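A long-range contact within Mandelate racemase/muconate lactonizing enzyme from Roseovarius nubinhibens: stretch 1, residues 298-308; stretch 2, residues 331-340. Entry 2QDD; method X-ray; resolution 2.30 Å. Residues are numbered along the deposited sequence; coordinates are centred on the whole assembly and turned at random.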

ATOM      1  N   GLY A 298      33.103  13.703  22.979  1.00 41.38           N
ATOM      2  CA  GLY A 298      34.452  13.347  23.398  1.00 39.52           C
ATOM      3  C   GLY A 298      35.533  14.156  22.720  1.00 37.28           C
ATOM      4  O   GLY A 298      35.287  15.266  22.240  1.00 40.38           O
ATOM      5  N   THR A 299      36.734  13.589  22.677  1.00 34.31           N
ATOM      6  CA  THR A 299      37.929  14.353  22.360  1.00 37.61           C
ATOM      7  C   THR A 299      38.116  14.461  20.854  1.00 39.18           C
ATOM      8  O   THR A 299      37.351  13.877  20.076  1.00 37.05           O
ATOM      9  CB  THR A 299      39.204  13.736  22.982  1.00 38.33           C
ATOM     10  OG1 THR A 299      39.591  12.573  22.241  1.00 39.36           O
ATOM     11  CG2 THR A 299      38.995  13.368  24.442  1.00 36.14           C
ATOM     12  N   ALA A 300      39.162  15.188  20.459  1.00 37.90           N
ATOM     13  CA  ALA A 300      39.554  15.334  19.060  1.00 34.13           C
ATOM     14  C   ALA A 300      39.945  14.018  18.382  1.00 31.39           C
ATOM     15  O   ALA A 300      40.104  13.980  17.167  1.00 31.37           O
ATOM     16  CB  ALA A 300      40.673  16.372  18.926  1.00 29.72           C
ATOM     17  N   LEU A 301      40.089  12.947  19.163  1.00 30.90           N
ATOM     18  CA  LEU A 301      40.360  11.620  18.616  1.00 29.45           C
ATOM     19  C   LEU A 301      39.145  11.036  17.865  1.00 30.47           C
ATOM     20  O   LEU A 301      39.249  10.703  16.682  1.00 27.75           O
ATOM     21  CB  LEU A 301      40.882  10.666  19.705  1.00 33.14           C
ATOM     22  CG  LEU A 301      41.347   9.257  19.300  1.00 30.99           C
ATOM     23  CD1 LEU A 301      42.341   9.288  18.184  1.00 43.13           C
ATOM     24  CD2 LEU A 301      41.917   8.467  20.444  1.00 28.32           C
ATOM     25  N   ALA A 302      38.006  10.936  18.551  1.00 26.85           N
ATOM     26  CA  ALA A 302      36.715  10.625  17.917  1.00 30.87           C
ATOM     27  C   ALA A 302      36.290  11.630  16.836  1.00 27.31           C
ATOM     28  O   ALA A 302      35.796  11.229  15.781  1.00 27.41           O
ATOM     29  CB  ALA A 302      35.618  10.489  18.977  1.00 28.02           C
ATOM     30  N   ASP A 303      36.491  12.922  17.103  1.00 32.26           N
ATOM     31  CA  ASP A 303      36.167  13.998  16.160  1.00 30.93           C
ATOM     32  C   ASP A 303      36.904  13.893  14.830  1.00 32.80           C
ATOM     33  O   ASP A 303      36.333  14.198  13.785  1.00 34.48           O
ATOM     34  CB  ASP A 303      36.448  15.360  16.784  1.00 34.78           C
ATOM     35  CG  ASP A 303      35.449  15.726  17.855  1.00 43.53           C
ATOM     36  OD1 ASP A 303      34.292  15.254  17.786  1.00 46.99           O
ATOM     37  OD2 ASP A 303      35.820  16.494  18.771  1.00 44.57           O
ATOM     38  N   THR A 304      38.161  13.448  14.883  1.00 33.46           N
ATOM     39  CA  THR A 304      39.010  13.271  13.699  1.00 30.82           C
ATOM     40  C   THR A 304      38.574  12.081  12.868  1.00 30.04           C
ATOM     41  O   THR A 304      38.544  12.164  11.638  1.00 37.13           O
ATOM     42  CB  THR A 304      40.495  13.117  14.101  1.00 30.30           C
ATOM     43  OG1 THR A 304      40.894  14.273  14.843  1.00 33.44           O
ATOM     44  CG2 THR A 304      41.399  12.974  12.893  1.00 22.75           C
ATOM     45  N   ALA A 305      38.236  10.984  13.545  1.00 33.78           N
ATOM     46  CA  ALA A 305      37.713   9.773  12.904  1.00 30.24           C
ATOM     47  C   ALA A 305      36.499  10.035  12.015  1.00 27.03           C
ATOM     48  O   ALA A 305      36.452   9.598  10.864  1.00 31.33           O
ATOM     49  CB  ALA A 305      37.386   8.733  13.955  1.00 30.71           C
ATOM     50  N   ALA A 306      35.534  10.769  12.554  1.00 28.38           N
ATOM     51  CA  ALA A 306      34.306  11.089  11.839  1.00 31.03           C
ATOM     52  C   ALA A 306      34.510  12.148  10.758  1.00 31.59           C
ATOM     53  O   ALA A 306      33.806  12.149   9.747  1.00 36.38           O
ATOM     54  CB  ALA A 306      33.243  11.523  12.815  1.00 25.20           C
ATOM     55  N   LEU A 307      35.477  13.039  10.970  1.00 33.07           N
ATOM     56  CA  LEU A 307      35.813  14.076   9.990  1.00 30.04           C
ATOM     57  C   LEU A 307      36.522  13.538   8.753  1.00 26.46           C
ATOM     58  O   LEU A 307      36.419  14.121   7.678  1.00 30.09           O
ATOM     59  CB  LEU A 307      36.629  15.206  10.623  1.00 31.64           C
ATOM     60  CG  LEU A 307      36.352  16.576   9.996  1.00 41.61           C
ATOM     61  CD1 LEU A 307      35.424  17.403  10.862  1.00 47.09           C
ATOM     62  CD2 LEU A 307      37.636  17.316   9.729  1.00 44.95           C
ATOM     63  N   HIS A 308      37.228  12.422   8.908  1.00 24.46           N
ATOM     64  CA  HIS A 308      37.729  11.644   7.775  1.00 28.40           C
ATOM     65  C   HIS A 308      36.599  11.130   6.874  1.00 30.72           C
ATOM     66  O   HIS A 308      36.731  11.136   5.645  1.00 28.60           O
ATOM     67  CB  HIS A 308      38.572  10.457   8.267  1.00 26.94           C
ATOM     68  CG  HIS A 308      39.992  10.806   8.592  1.00 33.53           C
ATOM     69  ND1 HIS A 308      40.920  11.134   7.628  1.00 35.78           N
ATOM     70  CD2 HIS A 308      40.652  10.845   9.774  1.00 31.44           C
ATOM     71  CE1 HIS A 308      42.085  11.374   8.203  1.00 36.72           C
ATOM     72  NE2 HIS A 308      41.949  11.207   9.505  1.00 29.37           N
ATOM     73  N   ASP A 331      41.944  19.074  27.468  1.00 62.78           N
ATOM     74  CA  ASP A 331      42.451  18.469  26.233  1.00 60.51           C
ATOM     75  C   ASP A 331      43.595  17.504  26.565  1.00 61.92           C
ATOM     76  O   ASP A 331      44.661  17.936  27.015  1.00 67.00           O
ATOM     77  CB  ASP A 331      42.928  19.560  25.260  1.00 59.15           C
ATOM     78  CG  ASP A 331      43.158  19.048  23.832  1.00 53.11           C
ATOM     79  OD1 ASP A 331      43.150  17.822  23.581  1.00 49.81           O
ATOM     80  OD2 ASP A 331      43.363  19.901  22.945  1.00 48.62           O
ATOM     81  N   PRO A 332      43.370  16.193  26.357  1.00 60.44           N
ATOM     82  CA  PRO A 332      44.382  15.146  26.520  1.00 60.21           C
ATOM     83  C   PRO A 332      45.284  14.904  25.300  1.00 59.50           C
ATOM     84  O   PRO A 332      46.270  14.166  25.404  1.00 58.40           O
ATOM     85  CB  PRO A 332      43.536  13.905  26.789  1.00 61.36           C
ATOM     86  CG  PRO A 332      42.306  14.142  25.992  1.00 61.47           C
ATOM     87  CD  PRO A 332      42.058  15.627  25.986  1.00 59.89           C
ATOM     88  N   ILE A 333      44.943  15.504  24.161  1.00 58.78           N
ATOM     89  CA  ILE A 333      45.770  15.412  22.952  1.00 56.12           C
ATOM     90  C   ILE A 333      46.003  16.789  22.301  1.00 56.92           C
ATOM     91  O   ILE A 333      45.504  17.048  21.200  1.00 56.63           O
ATOM     92  CB  ILE A 333      45.190  14.395  21.925  1.00 56.77           C
ATOM     93  CG1 ILE A 333      43.659  14.484  21.859  1.00 54.33           C
ATOM     94  CG2 ILE A 333      45.617  12.971  22.277  1.00 52.74           C
ATOM     95  CD1 ILE A 333      43.074  13.925  20.589  1.00 53.45           C
ATOM     96  N   PRO A 334      46.766  17.679  22.982  1.00 57.47           N
ATOM     97  CA  PRO A 334      46.866  19.081  22.553  1.00 55.65           C
ATOM     98  C   PRO A 334      47.594  19.217  21.220  1.00 54.09           C
ATOM     99  O   PRO A 334      48.567  18.498  20.971  1.00 53.49           O
ATOM    100  CB  PRO A 334      47.692  19.736  23.671  1.00 55.50           C
ATOM    101  CG  PRO A 334      47.649  18.774  24.812  1.00 57.14           C
ATOM    102  CD  PRO A 334      47.593  17.433  24.178  1.00 56.98           C
ATOM    103  N   GLY A 335      47.092  20.104  20.362  1.00 52.81           N
ATOM    104  CA  GLY A 335      47.659  20.325  19.031  1.00 54.42           C
ATOM    105  C   GLY A 335      47.567  19.149  18.069  1.00 56.55           C
ATOM    106  O   GLY A 335      48.287  19.101  17.066  1.00 56.84           O
ATOM    107  N   GLN A 336      46.680  18.204  18.375  1.00 56.12           N
ATOM    108  CA  GLN A 336      46.550  16.971  17.602  1.00 51.28           C
ATOM    109  C   GLN A 336      45.135  16.801  17.076  1.00 49.20           C
ATOM    110  O   GLN A 336      44.174  17.235  17.712  1.00 45.50           O
ATOM    111  CB  GLN A 336      46.927  15.761  18.453  1.00 52.82           C
ATOM    112  CG  GLN A 336      48.404  15.438  18.447  1.00 51.36           C
ATOM    113  CD  GLN A 336      48.665  13.972  18.701  1.00 52.47           C
ATOM    114  OE1 GLN A 336      48.785  13.183  17.764  1.00 47.74           O
ATOM    115  NE2 GLN A 336      48.747  13.593  19.975  1.00 40.13           N
ATOM    116  N   GLY A 337      45.021  16.168  15.912  1.00 49.39           N
ATOM    117  CA  GLY A 337      43.729  15.887  15.299  1.00 48.58           C
ATOM    118  C   GLY A 337      43.102  17.100  14.645  1.00 49.30           C
ATOM    119  O   GLY A 337      43.727  18.153  14.540  1.00 56.48           O
ATOM    120  N   ALA A 338      41.857  16.951  14.208  1.00 50.25           N
ATOM    121  CA  ALA A 338      41.194  17.969  13.403  1.00 49.03           C
ATOM    122  C   ALA A 338      40.604  19.059  14.289  1.00 49.71           C
ATOM    123  O   ALA A 338      39.785  18.776  15.162  1.00 51.89           O
ATOM    124  CB  ALA A 338      40.119  17.337  12.542  1.00 53.86           C
ATOM    125  N   ARG A 339      41.034  20.300  14.069  1.00 48.94           N
ATOM    126  CA  ARG A 339      40.617  21.425  14.908  1.00 46.42           C
ATOM    127  C   ARG A 339      39.934  22.517  14.090  1.00 45.48           C
ATOM    128  O   ARG A 339      40.121  22.608  12.873  1.00 42.74           O
ATOM    129  CB  ARG A 339      41.797  22.026  15.693  1.00 51.17           C
ATOM    130  CG  ARG A 339      42.945  21.073  16.053  1.00 54.33           C
ATOM    131  CD  ARG A 339      42.580  20.059  17.136  1.00 47.48           C
ATOM    132  NE  ARG A 339      42.223  20.678  18.407  1.00 43.59           N
ATOM    133  CZ  ARG A 339      42.460  20.142  19.602  1.00 41.81           C
ATOM    134  NH1 ARG A 339      43.072  18.971  19.716  1.00 42.71           N
ATOM    135  NH2 ARG A 339      42.082  20.787  20.694  1.00 49.34           N
ATOM    136  N   ASN A 340      39.142  23.344  14.768  1.00 43.99           N
ATOM    137  CA  ASN A 340      38.381  24.393  14.109  1.00 45.65           C
ATOM    138  C   ASN A 340      39.201  25.669  13.958  1.00 50.42           C
ATOM    139  O   ASN A 340      39.601  26.289  14.950  1.00 51.78           O
ATOM    140  CB  ASN A 340      37.079  24.672  14.868  1.00 45.77           C
ATOM    141  CG  ASN A 340      36.178  25.678  14.156  1.00 47.21           C
ATOM    142  OD1 ASN A 340      36.280  25.881  12.948  1.00 51.18           O
ATOM    143  ND2 ASN A 340      35.286  26.304  14.911  1.00 50.54           N
TER
HETATM  144  O   HOH W   1      40.495  16.884  22.589  1.00 29.73           O

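A helix and an irregular segment can be joined by very few direct polar bonds when much of the polar bonding is made within each stretch. The contact between residues 298-308 and 331-340 of this chain illustrates the principle. The first stretch enters a helix at Ala 300; the second has no regular helix or strand, yet the two bury 371 Å² between them. Ala 300, Ile 333 and Ala 338, all buried, contribute the largest covered areas.

One direct hydrogen bond crosses the contact. The backbone N of Ala 338 donates to OG1 of Thr 304 at 2.9 Å, with a nearly straight angle of 164° at the hydrogen. The same hydroxyl donates to the carbonyl O of Ala 300, one turn earlier, in a very short bond of 2.5 Å between Thr 304 OG1 and Ala 300 O. With chi1 in the m rotamer, the threonine can do both: it gives its proton to its own helix and accepts the amide of Ala 338.

The close approach depends on Gly 337, whose CA lies 3.3 Å from Thr 304 OG1. A CB here would point toward the helix and come within 2.6 Å of that oxygen, a clash; the positive phi independently favours glycine.

A second polar link is made through water. Water 1 accepts from the N of Ala 300 at 3.0 Å and donates to OD1 of Asp 331 at 3.0 Å, so an amide in the first turn of the helix, which has no helical carbonyl before it to bond, is joined to the other stretch. The neighbouring amide is served locally: Thr 299 is the N-cap, its OG1 accepting from Leu 301 N at 3.1 Å.

Apolar contacts add to these polar links. Ile 333 points toward the helix start, and its CD1 lies 3.8 Å from Ala 300 CB and 4.0 Å from Leu 301 CB. Beside it, the methyl CG2 of Thr 299 meets CG of Pro 332 at 3.7 Å, while OG1 of Thr 299, the capping atom, also lies 4.1 Å from Ile 333 CD1. Farther along the helix, Leu 307 CD2 reaches Ala 338 CB at 3.8 Å. The methyl of Ala 338 points toward the helix beside the amide that bonds Thr 304, and Ala 338 has the largest area covered by the opposing stretch.

The irregular segment is braced from within. Ile 333 to Gln 336 form a type II turn, and Gly 335 takes the positive phi there. Arg 339 NH2 makes a salt bridge to Asp 331 OD2 at 2.7 Å, while Arg 339 NH1 donates to the carbonyl O of Gln 336 at 2.9 Å. Although its CA-to-CB bond points away from the helix, the side chain bends back, placing Arg 339 NH1 3.6 Å from Ala 300 CB. Asp 331 OD1 meanwhile accepts from Ile 333 N at 3.0 Å, so one carboxylate ties together the arginine, the loop backbone and the bridging water.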